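Local coordinates for amidohydrolase 3 domain-containing protein (PDB 3ICJ) that binds zinc and probably hydrolyses carbon-nitrogen bonds other than peptide bonds, as an otherwise uncharacterized member of the amidohydrolase family, at residues V244-L249 against P271-K276; H222-A227 against K250-L255; H397-D402 against R452-P457. One frame throughout, in Å; residues are numbered along the deposited sequence. Where two conformers were deposited one is given.

Contact 1: residues V244-L249 against P271-K276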
ATOM      1  N   VAL A 244      -9.539   0.552  -4.807  1.00 39.41           N
ATOM      2  CA  VAL A 244     -10.436   1.676  -4.550  1.00 36.48           C
ATOM      3  C   VAL A 244     -11.866   1.227  -4.941  1.00 38.14           C
ATOM      4  O   VAL A 244     -12.135   0.957  -6.122  1.00 38.04           O
ATOM      5  CB  VAL A 244     -10.000   2.961  -5.343  1.00 38.89           C
ATOM      6  CG1 VAL A 244     -10.926   4.122  -5.049  1.00 39.73           C
ATOM      7  CG2 VAL A 244      -8.540   3.353  -5.046  1.00 37.22           C
ATOM      8  N   GLY A 245     -12.747   1.106  -3.943  1.00 36.30           N
ATOM      9  CA  GLY A 245     -14.157   0.761  -4.154  1.00 37.82           C
ATOM     10  C   GLY A 245     -15.029   1.985  -4.393  1.00 35.79           C
ATOM     11  O   GLY A 245     -14.520   3.103  -4.491  1.00 36.27           O
ATOM     12  N   GLU A 246     -16.342   1.772  -4.467  1.00 36.12           N
ATOM     13  CA  GLU A 246     -17.315   2.823  -4.790  1.00 35.20           C
ATOM     14  C   GLU A 246     -17.201   4.053  -3.892  1.00 38.24           C
ATOM     15  O   GLU A 246     -17.045   5.167  -4.406  1.00 32.79           O
ATOM     16  CB  GLU A 246     -18.764   2.299  -4.753  1.00 36.96           C
ATOM     17  CG  GLU A 246     -19.093   1.211  -5.770  1.00 56.92           C
ATOM     18  CD  GLU A 246     -19.838   1.716  -7.012  1.00 62.09           C
ATOM     19  OE1 GLU A 246     -20.223   2.906  -7.059  1.00 51.60           O
ATOM     20  OE2 GLU A 246     -20.046   0.901  -7.943  1.00 64.60           O
ATOM     21  N   LYS A 247     -17.284   3.856  -2.572  1.00 33.16           N
ATOM     22  CA  LYS A 247     -17.272   4.976  -1.624  1.00 33.88           C
ATOM     23  C   LYS A 247     -15.918   5.681  -1.484  1.00 33.80           C
ATOM     24  O   LYS A 247     -15.883   6.905  -1.333  1.00 36.34           O
ATOM     25  CB  LYS A 247     -17.828   4.555  -0.251  1.00 35.27           C
ATOM     26  CG  LYS A 247     -19.347   4.380  -0.277  1.00 42.25           C
ATOM     27  CD  LYS A 247     -19.905   3.846   1.034  1.00 42.19           C
ATOM     28  CE  LYS A 247     -21.425   3.820   0.952  1.00 42.65           C
ATOM     29  NZ  LYS A 247     -22.066   3.105   2.102  1.00 55.85           N
ATOM     30  N   ALA A 248     -14.828   4.914  -1.529  1.00 31.59           N
ATOM     31  CA  ALA A 248     -13.484   5.502  -1.556  1.00 31.75           C
ATOM     32  C   ALA A 248     -13.246   6.398  -2.776  1.00 33.25           C
ATOM     33  O   ALA A 248     -12.702   7.472  -2.608  1.00 36.82           O
ATOM     34  CB  ALA A 248     -12.409   4.448  -1.452  1.00 30.08           C
ATOM     35  N   LEU A 249     -13.655   5.951  -3.972  1.00 34.89           N
ATOM     36  CA  LEU A 249     -13.658   6.797  -5.181  1.00 32.30           C
ATOM     37  C   LEU A 249     -14.515   8.056  -5.037  1.00 32.80           C
ATOM     38  O   LEU A 249     -14.041   9.147  -5.347  1.00 35.53           O
ATOM     39  CB  LEU A 249     -14.052   6.012  -6.447  1.00 33.78           C
ATOM     40  CG  LEU A 249     -13.961   6.790  -7.781  1.00 34.12           C
ATOM     41  CD1 LEU A 249     -12.525   7.233  -8.067  1.00 31.93           C
ATOM     42  CD2 LEU A 249     -14.455   5.946  -8.926  1.00 36.37           C
ATOM     43  N   PRO A 271     -12.732  -3.840  -9.820  1.00 34.85           N
ATOM     44  CA  PRO A 271     -13.355  -4.112 -11.129  1.00 38.28           C
ATOM     45  C   PRO A 271     -14.872  -3.885 -11.207  1.00 37.80           C
ATOM     46  O   PRO A 271     -15.401  -3.728 -12.305  1.00 40.04           O
ATOM     47  CB  PRO A 271     -13.018  -5.603 -11.392  1.00 35.71           C
ATOM     48  CG  PRO A 271     -12.651  -6.176 -10.038  1.00 40.08           C
ATOM     49  CD  PRO A 271     -11.991  -5.032  -9.332  1.00 39.05           C
ATOM     50  N   GLU A 272     -15.548  -3.864 -10.057  1.00 40.11           N
ATOM     51  CA  GLU A 272     -16.968  -3.490  -9.957  1.00 41.56           C
ATOM     52  C   GLU A 272     -17.255  -2.106 -10.512  1.00 32.68           C
ATOM     53  O   GLU A 272     -18.345  -1.852 -10.966  1.00 35.36           O
ATOM     54  CB  GLU A 272     -17.444  -3.523  -8.506  1.00 43.19           C
ATOM     55  CG  GLU A 272     -17.630  -4.928  -7.939  1.00 64.45           C
ATOM     56  CD  GLU A 272     -16.333  -5.518  -7.406  1.00 77.62           C
ATOM     57  OE1 GLU A 272     -15.462  -4.735  -6.949  1.00 83.63           O
ATOM     58  OE2 GLU A 272     -16.189  -6.763  -7.449  1.00 78.01           O
ATOM     59  N   LEU A 273     -16.277  -1.209 -10.448  1.00 35.09           N
ATOM     60  CA  LEU A 273     -16.426   0.143 -10.974  1.00 36.27           C
ATOM     61  C   LEU A 273     -16.383   0.262 -12.505  1.00 37.66           C
ATOM     62  O   LEU A 273     -16.750   1.308 -13.023  1.00 37.43           O
ATOM     63  CB  LEU A 273     -15.390   1.102 -10.347  1.00 32.25           C
ATOM     64  CG  LEU A 273     -15.802   1.535  -8.933  1.00 40.82           C
ATOM     65  CD1 LEU A 273     -14.616   2.119  -8.179  1.00 39.82           C
ATOM     66  CD2 LEU A 273     -16.920   2.565  -9.049  1.00 41.50           C
ATOM     67  N   LEU A 274     -15.938  -0.776 -13.217  1.00 35.01           N
ATOM     68  CA  LEU A 274     -15.882  -0.741 -14.698  1.00 37.69           C
ATOM     69  C   LEU A 274     -17.207  -0.455 -15.414  1.00 38.22           C
ATOM     70  O   LEU A 274     -17.207   0.252 -16.430  1.00 34.70           O
ATOM     71  CB  LEU A 274     -15.243  -2.002 -15.278  1.00 36.36           C
ATOM     72  CG  LEU A 274     -13.731  -2.135 -15.060  1.00 39.43           C
ATOM     73  CD1 LEU A 274     -13.313  -3.594 -15.198  1.00 32.20           C
ATOM     74  CD2 LEU A 274     -12.945  -1.236 -15.999  1.00 40.61           C
ATOM     75  N   ASP A 275     -18.321  -0.992 -14.899  1.00 33.77           N
ATOM     76  CA  ASP A 275     -19.630  -0.705 -15.469  1.00 34.02           C
ATOM     77  C   ASP A 275     -19.933   0.803 -15.563  1.00 33.47           C
ATOM     78  O   ASP A 275     -20.362   1.273 -16.611  1.00 34.34           O
ATOM     79  CB  ASP A 275     -20.758  -1.388 -14.688  1.00 42.52           C
ATOM     80  CG  ASP A 275     -20.798  -2.902 -14.864  1.00 45.72           C
ATOM     81  OD1 ASP A 275     -20.170  -3.477 -15.780  1.00 41.54           O
ATOM     82  OD2 ASP A 275     -21.494  -3.527 -14.050  1.00 49.98           O
ATOM     83  N   LYS A 276     -19.690   1.548 -14.477  1.00 31.98           N
ATOM     84  CA  LYS A 276     -19.980   2.981 -14.439  1.00 34.76           C
ATOM     85  C   LYS A 276     -18.989   3.782 -15.282  1.00 34.46           C
ATOM     86  O   LYS A 276     -19.387   4.742 -15.955  1.00 35.31           O
ATOM     87  CB  LYS A 276     -20.013   3.503 -12.991  1.00 34.24           C
ATOM     88  CG  LYS A 276     -21.265   3.086 -12.210  1.00 37.36           C
ATOM     89  CD  LYS A 276     -21.196   3.583 -10.775  1.00 45.45           C
ATOM     90  CE  LYS A 276     -22.442   3.140 -10.003  1.00 52.78           C
ATOM     91  NZ  LYS A 276     -22.513   3.770  -8.650  1.00 53.02           N
TER

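Contact 2: residues H222-A227 against K250-L255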
ATOM      1  N   HIS A 222     -12.588  11.316   5.644  1.00 37.54           N
ATOM      2  CA  HIS A 222     -11.873  11.447   6.900  1.00 36.46           C
ATOM      3  C   HIS A 222     -10.716  10.435   7.017  1.00 38.85           C
ATOM      4  O   HIS A 222      -9.596  10.810   7.366  1.00 34.98           O
ATOM      5  CB  HIS A 222     -12.847  11.319   8.069  1.00 39.56           C
ATOM      6  CG  HIS A 222     -12.270  11.784   9.368  1.00 54.23           C
ATOM      7  ND1 HIS A 222     -11.463  10.988  10.150  1.00 49.70           N
ATOM      8  CD2 HIS A 222     -12.359  12.973  10.007  1.00 59.34           C
ATOM      9  CE1 HIS A 222     -11.092  11.660  11.223  1.00 46.70           C
ATOM     10  NE2 HIS A 222     -11.621  12.868  11.161  1.00 59.57           N
ATOM     11  N   TYR A 223     -10.990   9.168   6.714  1.00 36.81           N
ATOM     12  CA  TYR A 223      -9.945   8.122   6.685  1.00 38.10           C
ATOM     13  C   TYR A 223      -8.808   8.472   5.747  1.00 37.74           C
ATOM     14  O   TYR A 223      -7.632   8.375   6.108  1.00 37.31           O
ATOM     15  CB  TYR A 223     -10.543   6.748   6.302  1.00 38.60           C
ATOM     16  CG  TYR A 223     -11.514   6.208   7.352  1.00 37.09           C
ATOM     17  CD1 TYR A 223     -11.307   6.467   8.709  1.00 37.42           C
ATOM     18  CD2 TYR A 223     -12.628   5.448   6.994  1.00 45.69           C
ATOM     19  CE1 TYR A 223     -12.173   5.987   9.681  1.00 49.19           C
ATOM     20  CE2 TYR A 223     -13.507   4.959   7.971  1.00 49.42           C
ATOM     21  CZ  TYR A 223     -13.268   5.239   9.307  1.00 46.88           C
ATOM     22  OH  TYR A 223     -14.106   4.774  10.287  1.00 58.77           O
ATOM     23  N   ILE A 224      -9.164   8.891   4.541  1.00 32.75           N
ATOM     24  CA  ILE A 224      -8.181   9.227   3.543  1.00 32.32           C
ATOM     25  C   ILE A 224      -7.347  10.426   3.989  1.00 33.27           C
ATOM     26  O   ILE A 224      -6.125  10.405   3.845  1.00 35.43           O
ATOM     27  CB  ILE A 224      -8.836   9.461   2.144  1.00 34.16           C
ATOM     28  CG1 ILE A 224      -9.376   8.127   1.616  1.00 37.10           C
ATOM     29  CG2 ILE A 224      -7.827  10.076   1.173  1.00 32.59           C
ATOM     30  CD1 ILE A 224     -10.415   8.265   0.491  1.00 41.75           C
ATOM     31  N   GLU A 225      -8.001  11.450   4.548  1.00 31.69           N
ATOM     32  CA  GLU A 225      -7.254  12.599   5.095  1.00 36.27           C
ATOM     33  C   GLU A 225      -6.321  12.264   6.273  1.00 37.76           C
ATOM     34  O   GLU A 225      -5.213  12.821   6.351  1.00 39.45           O
ATOM     35  CB  GLU A 225      -8.170  13.756   5.464  1.00 32.28           C
ATOM     36  CG  GLU A 225      -8.715  14.508   4.247  1.00 41.04           C
ATOM     37  CD  GLU A 225      -9.576  15.712   4.623  1.00 51.64           C
ATOM     38  OE1 GLU A 225      -9.217  16.856   4.260  1.00 52.62           O
ATOM     39  OE2 GLU A 225     -10.623  15.508   5.267  1.00 54.93           O
ATOM     40  N   SER A 226      -6.749  11.372   7.167  1.00 36.88           N
ATOM     41  CA  SER A 226      -5.862  10.885   8.252  1.00 33.81           C
ATOM     42  C   SER A 226      -4.630  10.132   7.730  1.00 31.46           C
ATOM     43  O   SER A 226      -3.521  10.366   8.233  1.00 33.11           O
ATOM     44  CB  SER A 226      -6.598   9.984   9.255  1.00 33.84           C
ATOM     45  OG  SER A 226      -7.743  10.626   9.779  1.00 44.71           O
ATOM     46  N   ALA A 227      -4.830   9.214   6.771  1.00 32.39           N
ATOM     47  CA  ALA A 227      -3.728   8.511   6.084  1.00 35.90           C
ATOM     48  C   ALA A 227      -2.759   9.464   5.395  1.00 34.86           C
ATOM     49  O   ALA A 227      -1.542   9.297   5.492  1.00 35.19           O
ATOM     50  CB  ALA A 227      -4.273   7.513   5.054  1.00 34.41           C
ATOM     51  N   LYS A 250     -15.756   7.914  -4.556  1.00 31.86           N
ATOM     52  CA  LYS A 250     -16.617   9.079  -4.316  1.00 37.42           C
ATOM     53  C   LYS A 250     -15.931  10.075  -3.380  1.00 37.08           C
ATOM     54  O   LYS A 250     -15.999  11.281  -3.608  1.00 33.05           O
ATOM     55  CB  LYS A 250     -17.978   8.681  -3.724  1.00 31.70           C
ATOM     56  CG  LYS A 250     -18.991   8.062  -4.675  1.00 39.82           C
ATOM     57  CD  LYS A 250     -20.356   8.008  -3.977  1.00 37.87           C
ATOM     58  CE  LYS A 250     -21.455   7.394  -4.856  1.00 47.07           C
ATOM     59  NZ  LYS A 250     -20.935   6.183  -5.553  1.00 53.16           N
ATOM     60  N   ALA A 251     -15.234   9.564  -2.356  1.00 37.52           N
ATOM     61  CA  ALA A 251     -14.463  10.413  -1.439  1.00 33.51           C
ATOM     62  C   ALA A 251     -13.267  11.103  -2.099  1.00 36.55           C
ATOM     63  O   ALA A 251     -12.989  12.261  -1.806  1.00 32.52           O
ATOM     64  CB  ALA A 251     -13.985   9.595  -0.214  1.00 30.19           C
ATOM     65  N   LEU A 252     -12.543  10.381  -2.954  1.00 34.47           N
ATOM     66  CA  LEU A 252     -11.392  10.945  -3.653  1.00 32.08           C
ATOM     67  C   LEU A 252     -11.766  12.060  -4.647  1.00 31.93           C
ATOM     68  O   LEU A 252     -11.073  13.078  -4.693  1.00 35.76           O
ATOM     69  CB  LEU A 252     -10.591   9.838  -4.379  1.00 34.18           C
ATOM     70  CG  LEU A 252      -9.744   8.865  -3.529  1.00 33.77           C
ATOM     71  CD1 LEU A 252      -9.238   7.742  -4.397  1.00 30.70           C
ATOM     72  CD2 LEU A 252      -8.539   9.562  -2.849  1.00 36.96           C
ATOM     73  N   PHE A 253     -12.838  11.880  -5.427  1.00 30.30           N
ATOM     74  CA  PHE A 253     -13.311  12.946  -6.352  1.00 30.85           C
ATOM     75  C   PHE A 253     -13.681  14.184  -5.532  1.00 35.33           C
ATOM     76  O   PHE A 253     -13.381  15.316  -5.922  1.00 32.84           O
ATOM     77  CB  PHE A 253     -14.558  12.521  -7.133  1.00 32.03           C
ATOM     78  CG  PHE A 253     -14.295  11.600  -8.308  1.00 34.99           C
ATOM     79  CD1 PHE A 253     -13.293  11.869  -9.235  1.00 36.24           C
ATOM     80  CD2 PHE A 253     -15.111  10.500  -8.528  1.00 34.81           C
ATOM     81  CE1 PHE A 253     -13.087  11.017 -10.338  1.00 36.08           C
ATOM     82  CE2 PHE A 253     -14.912   9.659  -9.619  1.00 36.74           C
ATOM     83  CZ  PHE A 253     -13.900   9.915 -10.526  1.00 33.25           C
ATOM     84  N   GLU A 254     -14.332  13.964  -4.398  1.00 32.20           N
ATOM     85  CA  GLU A 254     -14.747  15.102  -3.540  1.00 36.61           C
ATOM     86  C   GLU A 254     -13.548  15.848  -2.927  1.00 34.57           C
ATOM     87  O   GLU A 254     -13.459  17.088  -3.008  1.00 36.90           O
ATOM     88  CB  GLU A 254     -15.740  14.649  -2.471  1.00 36.26           C
ATOM     89  CG  GLU A 254     -16.426  15.801  -1.736  1.00 35.56           C
ATOM     90  CD  GLU A 254     -17.672  15.376  -0.982  1.00 38.09           C
ATOM     91  OE1 GLU A 254     -17.865  15.845   0.166  1.00 43.43           O
ATOM     92  OE2 GLU A 254     -18.476  14.603  -1.539  1.00 39.91           O
ATOM     93  N   LEU A 255     -12.608  15.101  -2.353  1.00 35.17           N
ATOM     94  CA  LEU A 255     -11.378  15.696  -1.833  1.00 34.85           C
ATOM     95  C   LEU A 255     -10.584  16.476  -2.895  1.00 34.48           C
ATOM     96  O   LEU A 255     -10.120  17.596  -2.612  1.00 34.62           O
ATOM     97  CB  LEU A 255     -10.492  14.639  -1.136  1.00 36.30           C
ATOM     98  CG  LEU A 255     -11.007  14.053   0.187  1.00 33.86           C
ATOM     99  CD1 LEU A 255     -10.235  12.761   0.581  1.00 34.93           C
ATOM    100  CD2 LEU A 255     -10.996  15.067   1.326  1.00 37.41           C
TER

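Contact 3: residues H397-D402 against R452-P457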
ATOM      1  N   HIS A 397       9.579  -4.957   3.963  1.00 41.71           N
ATOM      2  CA  HIS A 397       9.343  -5.269   5.367  1.00 40.44           C
ATOM      3  C   HIS A 397       8.694  -6.651   5.581  1.00 38.78           C
ATOM      4  O   HIS A 397       8.757  -7.189   6.672  1.00 43.19           O
ATOM      5  CB  HIS A 397       8.583  -4.146   6.109  1.00 45.25           C
ATOM      6  CG  HIS A 397       8.797  -4.173   7.592  1.00 50.11           C
ATOM      7  ND1 HIS A 397       7.837  -4.619   8.476  1.00 52.38           N
ATOM      8  CD2 HIS A 397       9.885  -3.865   8.342  1.00 40.65           C
ATOM      9  CE1 HIS A 397       8.318  -4.569   9.710  1.00 51.37           C
ATOM     10  NE2 HIS A 397       9.557  -4.116   9.655  1.00 46.49           N
ATOM     11  N   PHE A 398       8.105  -7.237   4.538  1.00 40.74           N
ATOM     12  CA  PHE A 398       7.605  -8.629   4.593  1.00 43.52           C
ATOM     13  C   PHE A 398       8.741  -9.586   5.006  1.00 41.14           C
ATOM     14  O   PHE A 398       8.504 -10.594   5.660  1.00 39.98           O
ATOM     15  CB  PHE A 398       7.055  -9.102   3.234  1.00 45.39           C
ATOM     16  CG  PHE A 398       5.645  -8.619   2.879  1.00 46.82           C
ATOM     17  CD1 PHE A 398       5.010  -7.613   3.577  1.00 49.21           C
ATOM     18  CD2 PHE A 398       4.999  -9.165   1.774  1.00 54.57           C
ATOM     19  CE1 PHE A 398       3.722  -7.182   3.215  1.00 53.23           C
ATOM     20  CE2 PHE A 398       3.725  -8.746   1.400  1.00 60.16           C
ATOM     21  CZ  PHE A 398       3.085  -7.745   2.132  1.00 57.86           C
ATOM     22  N   ILE A 399       9.972  -9.268   4.617  1.00 38.48           N
ATOM     23  CA  ILE A 399      11.141 -10.069   5.006  1.00 39.27           C
ATOM     24  C   ILE A 399      11.286 -10.167   6.534  1.00 43.37           C
ATOM     25  O   ILE A 399      11.490 -11.263   7.072  1.00 42.05           O
ATOM     26  CB  ILE A 399      12.453  -9.557   4.358  1.00 38.65           C
ATOM     27  CG1 ILE A 399      12.362  -9.681   2.834  1.00 37.01           C
ATOM     28  CG2 ILE A 399      13.649 -10.361   4.874  1.00 38.26           C
ATOM     29  CD1 ILE A 399      13.468  -8.930   2.043  1.00 35.23           C
ATOM     30  N   VAL A 400      11.152  -9.023   7.214  1.00 37.37           N
ATOM     31  CA  VAL A 400      11.136  -8.943   8.674  1.00 41.71           C
ATOM     32  C   VAL A 400       9.905  -9.630   9.308  1.00 38.55           C
ATOM     33  O   VAL A 400      10.044 -10.409  10.249  1.00 38.82           O
ATOM     34  CB  VAL A 400      11.206  -7.448   9.150  1.00 33.12           C
ATOM     35  CG1 VAL A 400      11.211  -7.345  10.681  1.00 44.14           C
ATOM     36  CG2 VAL A 400      12.449  -6.776   8.590  1.00 39.29           C
ATOM     37  N   SER A 401       8.715  -9.355   8.779  1.00 38.66           N
ATOM     38  CA  SER A 401       7.449  -9.791   9.393  0.50 41.92           C
ATOM     39  C   SER A 401       7.147 -11.269   9.223  1.00 44.66           C
ATOM     40  O   SER A 401       6.602 -11.911  10.118  1.00 46.75           O
ATOM     41  CB  SER A 401       6.278  -9.008   8.810  0.50 41.29           C
ATOM     42  OG  SER A 401       6.371  -7.640   9.118  0.50 36.80           O
ATOM     43  N   ASP A 402       7.485 -11.804   8.049  1.00 45.57           N
ATOM     44  CA  ASP A 402       7.115 -13.170   7.695  1.00 40.62           C
ATOM     45  C   ASP A 402       8.214 -14.165   8.047  1.00 42.98           C
ATOM     46  O   ASP A 402       8.781 -14.807   7.157  1.00 43.88           O
ATOM     47  CB  ASP A 402       6.778 -13.254   6.201  1.00 42.38           C
ATOM     48  CG  ASP A 402       5.646 -12.314   5.785  1.00 45.03           C
ATOM     49  OD1 ASP A 402       5.016 -11.653   6.648  1.00 47.50           O
ATOM     50  OD2 ASP A 402       5.357 -12.275   4.572  1.00 45.66           O
ATOM     51  N   ARG A 452      18.366  -7.186   5.567  1.00 35.71           N
ATOM     52  CA  ARG A 452      17.698  -8.476   5.813  1.00 34.32           C
ATOM     53  C   ARG A 452      17.496  -9.309   4.533  1.00 38.72           C
ATOM     54  O   ARG A 452      17.488  -8.777   3.435  1.00 38.65           O
ATOM     55  CB  ARG A 452      16.347  -8.275   6.534  1.00 32.65           C
ATOM     56  CG  ARG A 452      16.436  -7.705   7.976  1.00 40.28           C
ATOM     57  CD  ARG A 452      17.005  -8.725   9.000  1.00 45.28           C
ATOM     58  NE  ARG A 452      16.298 -10.014   8.971  1.00 46.00           N
ATOM     59  CZ  ARG A 452      15.234 -10.318   9.716  1.00 52.84           C
ATOM     60  NH1 ARG A 452      14.725  -9.433  10.576  1.00 37.32           N
ATOM     61  NH2 ARG A 452      14.674 -11.514   9.610  1.00 53.95           N
ATOM     62  N   TYR A 453      17.321 -10.618   4.709  1.00 37.93           N
ATOM     63  CA  TYR A 453      17.079 -11.579   3.620  1.00 33.21           C
ATOM     64  C   TYR A 453      16.299 -12.777   4.185  1.00 37.56           C
ATOM     65  O   TYR A 453      16.324 -13.024   5.394  1.00 37.94           O
ATOM     66  CB  TYR A 453      18.418 -12.031   3.001  1.00 30.16           C
ATOM     67  CG  TYR A 453      19.428 -12.454   4.035  1.00 27.96           C
ATOM     68  CD1 TYR A 453      19.413 -13.743   4.558  1.00 34.78           C
ATOM     69  CD2 TYR A 453      20.375 -11.545   4.539  1.00 31.32           C
ATOM     70  CE1 TYR A 453      20.301 -14.123   5.542  1.00 26.49           C
ATOM     71  CE2 TYR A 453      21.287 -11.938   5.521  1.00 29.04           C
ATOM     72  CZ  TYR A 453      21.233 -13.234   6.007  1.00 32.07           C
ATOM     73  OH  TYR A 453      22.118 -13.660   6.976  1.00 34.64           O
ATOM     74  N   VAL A 454      15.612 -13.528   3.327  1.00 37.36           N
ATOM     75  CA  VAL A 454      14.925 -14.732   3.787  1.00 32.95           C
ATOM     76  C   VAL A 454      15.942 -15.835   4.060  1.00 39.03           C
ATOM     77  O   VAL A 454      16.080 -16.292   5.206  1.00 33.29           O
ATOM     78  CB  VAL A 454      13.813 -15.181   2.817  1.00 37.11           C
ATOM     79  CG1 VAL A 454      13.154 -16.465   3.307  1.00 36.09           C
ATOM     80  CG2 VAL A 454      12.780 -14.067   2.671  1.00 36.32           C
ATOM     81  N   VAL A 455      16.657 -16.239   3.007  1.00 33.29           N
ATOM     82  CA  VAL A 455      17.747 -17.215   3.097  1.00 39.69           C
ATOM     83  C   VAL A 455      19.007 -16.790   2.333  1.00 36.05           C
ATOM     84  O   VAL A 455      20.112 -17.148   2.738  1.00 37.78           O
ATOM     85  CB  VAL A 455      17.328 -18.628   2.594  1.00 39.23           C
ATOM     86  CG1 VAL A 455      16.453 -19.328   3.634  1.00 37.33           C
ATOM     87  CG2 VAL A 455      16.636 -18.550   1.231  1.00 32.17           C
ATOM     88  N   ASP A 456      18.851 -16.014   1.251  1.00 30.40           N
ATOM     89  CA  ASP A 456      19.999 -15.663   0.410  1.00 33.28           C
ATOM     90  C   ASP A 456      20.455 -14.224   0.618  1.00 34.12           C
ATOM     91  O   ASP A 456      19.765 -13.277   0.182  1.00 34.77           O
ATOM     92  CB  ASP A 456      19.678 -15.935  -1.073  1.00 34.86           C
ATOM     93  CG  ASP A 456      20.850 -15.605  -2.018  1.00 41.01           C
ATOM     94  OD1 ASP A 456      22.009 -15.381  -1.574  1.00 34.12           O
ATOM     95  OD2 ASP A 456      20.593 -15.575  -3.226  1.00 45.42           O
ATOM     96  N   PRO A 457      21.639 -14.036   1.263  1.00 33.58           N
ATOM     97  CA  PRO A 457      22.094 -12.663   1.492  1.00 33.62           C
ATOM     98  C   PRO A 457      22.348 -11.897   0.192  1.00 31.52           C
ATOM     99  O   PRO A 457      22.324 -10.670   0.196  1.00 33.13           O
ATOM    100  CB  PRO A 457      23.386 -12.842   2.275  1.00 32.58           C
ATOM    101  CG  PRO A 457      23.282 -14.221   2.878  1.00 34.49           C
ATOM    102  CD  PRO A 457      22.553 -15.020   1.868  1.00 29.03           C
TER
HETATM  103  O   HOH W   1      11.956 -11.741  11.301  1.00 54.64           O

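Contact 1: residues V244-L249 against P271-K276
Glu246 and Lys276 meet because each starts with CG anti to its carbonyl carbon, after which the glutamate chain bends about the CB-CG bond (chi2 -100°) while the lysine runs extended. The two chains cross at about a right angle, and Lys276 NZ lies 2.9 Å from Glu246 OE1 in a salt bridge. The ammonium approaches on the syn side of the carboxylate, tilted 22° out of its plane. Next to this salt bridge, Leu273 slides past Glu246 in the opposite direction, with Leu273 CD2 3.7 Å from Glu246 CD. Its other branch enters the turn before helix 246-257: Leu273 CD1 is 3.4 Å from Val244 O and 3.8 Å from Gly245 C, the backbone of the N-cap residue. The setting is the beta/alpha barrel of the amidohydrolases, where the parallel neighbours 236-244 and 264-269 each lead into a helix, and this contact joins the strand-to-helix turns of two successive beta-alpha units. Val244 also forms backbone hydrogen bonds with Tyr268 and Ser270, and its side chain is about 7 Å from that of the zinc ligand His103. Replacing Glu246 by alanine removes the carboxylate, which is likely to leave the Lys276 ammonium without this partner and to open a gap beside Leu273 CD2. Deeper in, Leu249 points toward the second segment and sets CD2 3.9 Å from Leu273 CD1.

Contact 2: residues H222-A227 against K250-L255
Helices 222-227 and 250-255 cross at -66°, with their axes approaching to 10.3 Å, and Ile224 CA and Leu252 CA, 8.1 Å apart, are the nearest such pair. Both belong to the outer helical layer of the amidohydrolase beta/alpha barrel: helix 217-233 precedes strand 236-244, helix 246-257 follows it, and the contact packs together the helices at the two ends of that strand. Ile224 points at the other helix and divides its branches among three residues. Its longer arm, carried by CG1 anti to the carbonyl carbon (chi1 -68°) and then extended, brings Ile224 CD1 to 3.9 Å from Ala251 CB. The same methyl lies 4.0 Å from Leu252 CD2, and here the two side chains cross at about a right angle. The short branch serves the next turn of the partner helix, Ile224 CG2 being 3.7 Å from Leu255 CD1. The interface between the segments is thus a patch of aliphatic methyls, largely buried. Glu225 adds to the patch: it leaves its backbone pointing past the partner helix, but its extended chain crosses Leu255 obliquely. Glu225 OE2 forms a salt bridge with Arg260, while CG and CD make the closest approach to the leucine. Leu255 divides its methyls accordingly: while CD1 faces the isoleucine, Leu255 CD2 sits 3.7 Å from Glu225 CG and 3.6 Å from Glu225 CD.

Contact 3: residues H397-D402 against R452-P457
The short helix 398-401 meets the loop that leaves helix 442-451, and Ile399 and Arg452 touch across this surface contact. Ile399 points toward the loop with CG2 anti to the backbone N, which lays that methyl against the main chain: Ile399 CG2 is 3.7 Å from Tyr453 C and 3.8 Å from Arg452 CB. The same methyl also approaches Val454 CG2, more loosely, at 4.4 Å, and Tyr418 touches the side chains of both Ile399 and Val454. In the fold, helix 398-401 follows strand 391-394 of the amidohydrolase barrel, so the contact ties the segment after one barrel strand to the loop beyond a later helix; Ile399 lies about 11 Å, side chain to side chain, from the zinc ligand His373. The Arg452 side chain is bent at both chi2 (-71°) and chi3 (-52°), and it crosses Val400 at about a right angle. Val400 CG2 lies 4.0 Å from Arg452 NH1, with the guanidinium plane oblique to the methyl. The polar link across the contact is made by water 1, which donates to Val400 O over 2.6 Å and accepts from Arg452 NH2 over 3.2 Å. That water lies in the guanidinium plane, at its edge, extending the arginine's reach to a carbonyl near the end of the helix.

Overall arrangement
From the N terminus, helix 217-233 supplies the first segment of contact 2, strand 236-244 ends in the first segment of contact 1, and helix 246-257 then closes contact 2 before residues 271-276 close contact 1. The two loops therefore cross, and helix 246-257 serves both. They also touch directly: Val244 CG1 is 4.0 Å from Leu252 CD1, and Ala248 O is 3.9 Å from Ile224 CD1. Together they join successive beta-alpha units on one side of the barrel. Contact 3 opens later, joining helix 398-401, after strand 391-394, to the loop after helix 442-451, with 49 residues between its segments; its centre is about 35 Å from that of contact 1, across the chain's centre.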